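Local coordinates for protein uncharacterized CBS domain-containing proteins (Corynebacterium glutamicum, PDB 2P3H) that is an uncharacterized CBS-domain membrane protein, a putative hemolysin that may bind flavin adenine dinucleotide, represented here by its CorC_HlyC domain, at residues I83-V88 with V94-A99. Residues are numbered along the deposited sequence; the frame is centred on the assembly and turned at random.
Sequences ITVLEV and VKLALA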
loop_
_atom_site.group_PDB
_atom_site.type_symbol
_atom_site.label_atom_id
_atom_site.label_comp_id
_atom_site.label_asym_id
_atom_site.label_seq_id
_atom_site.Cartn_x
_atom_site.Cartn_y
_atom_site.Cartn_z
ATOM N N ILE A 83 -4.542 3.220 -1.856
ATOM C CA ILE A 83 -4.164 3.905 -0.624
ATOM C C ILE A 83 -4.688 5.338 -0.701
ATOM O O ILE A 83 -4.446 6.041 -1.681
ATOM C CB ILE A 83 -2.630 3.910 -0.406
ATOM C CG1 ILE A 83 -2.113 2.473 -0.481
ATOM C CG2 ILE A 83 -2.238 4.615 0.919
ATOM C CD1 ILE A 83 -0.896 2.304 -1.325
ATOM N N THR A 84 -5.430 5.734 0.323
ATOM C CA THR A 84 -5.962 7.093 0.428
ATOM C C THR A 84 -5.335 7.749 1.643
ATOM O O THR A 84 -5.355 7.187 2.751
ATOM C CB THR A 84 -7.501 7.085 0.595
ATOM O OG1 THR A 84 -8.105 6.307 -0.438
ATOM C CG2 THR A 84 -8.046 8.524 0.570
ATOM N N VAL A 85 -4.762 8.941 1.437
ATOM C CA VAL A 85 -4.108 9.674 2.507
ATOM C C VAL A 85 -5.213 10.329 3.331
ATOM O O VAL A 85 -5.954 11.171 2.805
ATOM C CB VAL A 85 -3.171 10.748 1.943
ATOM C CG1 VAL A 85 -2.560 11.532 3.096
ATOM C CG2 VAL A 85 -2.092 10.104 1.023
ATOM N N LEU A 86 -5.343 9.931 4.597
ATOM C CA LEU A 86 -6.429 10.429 5.467
ATOM C C LEU A 86 -6.022 11.565 6.407
ATOM O O LEU A 86 -6.857 12.380 6.790
ATOM C CB LEU A 86 -7.039 9.289 6.317
ATOM C CG LEU A 86 -7.746 8.166 5.553
ATOM C CD1 LEU A 86 -8.329 7.175 6.580
ATOM C CD2 LEU A 86 -8.845 8.736 4.641
ATOM N N GLU A 87 -4.754 11.595 6.799
ATOM C CA GLU A 87 -4.253 12.635 7.688
ATOM C C GLU A 87 -2.806 12.897 7.328
ATOM O O GLU A 87 -2.052 11.953 7.107
ATOM C CB GLU A 87 -4.343 12.126 9.113
ATOM C CG GLU A 87 -4.415 13.148 10.226
ATOM C CD GLU A 87 -4.856 12.464 11.510
ATOM O OE1 GLU A 87 -3.999 11.871 12.200
ATOM O OE2 GLU A 87 -6.074 12.481 11.810
ATOM N N VAL A 88 -2.411 14.176 7.287
ATOM C CA VAL A 88 -1.016 14.569 7.044
ATOM C C VAL A 88 -0.564 15.443 8.218
ATOM O O VAL A 88 -1.329 16.264 8.740
ATOM C CB VAL A 88 -0.831 15.320 5.672
ATOM C CG1 VAL A 88 0.598 15.874 5.503
ATOM C CG2 VAL A 88 -1.169 14.413 4.518
ATOM N N VAL A 94 0.223 10.502 8.152
ATOM C CA VAL A 94 0.241 9.833 9.450
ATOM C C VAL A 94 -0.882 8.796 9.569
ATOM O O VAL A 94 -0.801 7.915 10.430
ATOM C CB VAL A 94 0.236 10.818 10.637
ATOM C CG1 VAL A 94 1.510 11.662 10.617
ATOM C CG2 VAL A 94 -1.027 11.684 10.638
ATOM N N LYS A 95 -1.899 8.894 8.704
ATOM C CA LYS A 95 -2.942 7.857 8.612
ATOM C C LYS A 95 -3.314 7.574 7.184
ATOM O O LYS A 95 -3.538 8.499 6.412
ATOM C CB LYS A 95 -4.193 8.256 9.393
ATOM C CG LYS A 95 -3.966 8.462 10.880
ATOM C CD LYS A 95 -3.826 7.147 11.640
ATOM C CE LYS A 95 -3.206 7.414 13.003
ATOM N NZ LYS A 95 -3.311 6.195 13.839
ATOM N N LEU A 96 -3.420 6.289 6.842
ATOM C CA LEU A 96 -3.701 5.887 5.450
ATOM C C LEU A 96 -4.815 4.859 5.449
ATOM O O LEU A 96 -4.847 3.975 6.301
ATOM C CB LEU A 96 -2.459 5.259 4.842
ATOM C CG LEU A 96 -1.257 6.196 4.741
ATOM C CD1 LEU A 96 -0.052 5.402 4.357
ATOM C CD2 LEU A 96 -1.558 7.285 3.713
ATOM N N ALA A 97 -5.717 4.978 4.481
ATOM C CA ALA A 97 -6.725 3.930 4.255
ATOM C C ALA A 97 -6.223 3.033 3.145
ATOM O O ALA A 97 -5.796 3.521 2.112
ATOM C CB ALA A 97 -8.028 4.554 3.863
ATOM N N LEU A 98 -6.259 1.725 3.372
ATOM C CA LEU A 98 -5.797 0.756 2.350
ATOM C C LEU A 98 -6.973 -0.089 1.939
ATOM O O LEU A 98 -7.738 -0.554 2.784
ATOM C CB LEU A 98 -4.731 -0.169 2.950
ATOM C CG LEU A 98 -3.278 0.286 2.774
ATOM C CD1 LEU A 98 -2.987 1.687 3.364
ATOM C CD2 LEU A 98 -2.354 -0.771 3.361
ATOM N N ALA A 99 -7.130 -0.300 0.628
ATOM C CA ALA A 99 -8.153 -1.252 0.175
ATOM C C ALA A 99 -7.563 -2.133 -0.897
ATOM O O ALA A 99 -6.989 -1.625 -1.871
ATOM C CB ALA A 99 -9.385 -0.509 -0.354
HETATM O O HOH W 1 -8.143 3.571 0.011
#
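Thr84 and Ala97 form an antiparallel hydrogen-bonded pair, Thr84 N to Ala97 O at 2.9 Å and Ala97 N to Thr84 O at 2.8 Å, both near-straight and in the carbonyl plane. Farther along, Lys95 O takes Leu86 N at 2.9 Å and, weakly, Glu87 N, so the extra residue Leu86 shifts the register by one. Glu87 O receives Val94 N at 2.9 Å and Lys95 N only weakly; Val94 and Lys95 opposite Glu87 make a classic beta bulge. The two strands are the arms of a hairpin in the antiparallel sheet of the CorC_HlyC domain: 92-100 is the middle strand and 80-89 lies between it and 58-62. On the buried face Leu96 CD2 rests against Val85 CA at 3.7 Å, and chi1 of -54° sends Ile83 CG2 anti to the backbone N, where it meets Leu98 CD1 at 3.9 Å. Helix 41-49 covers this layer, Leu45 touching Ile83 and Leu96. On the face of Thr84 and Ala97 a water links Thr84 OG1 to Ala97 O; Leu86, at the register shift, brings CD1 against Ala97 CB. The extended Glu87 chain passes obliquely over Val94, OE1 lying 3.4 Å from Val94 CG2; Lys95, bent at chi2 (-76°), leads its NZ away into a salt bridge with Asp17 OD1 on strand 13-17.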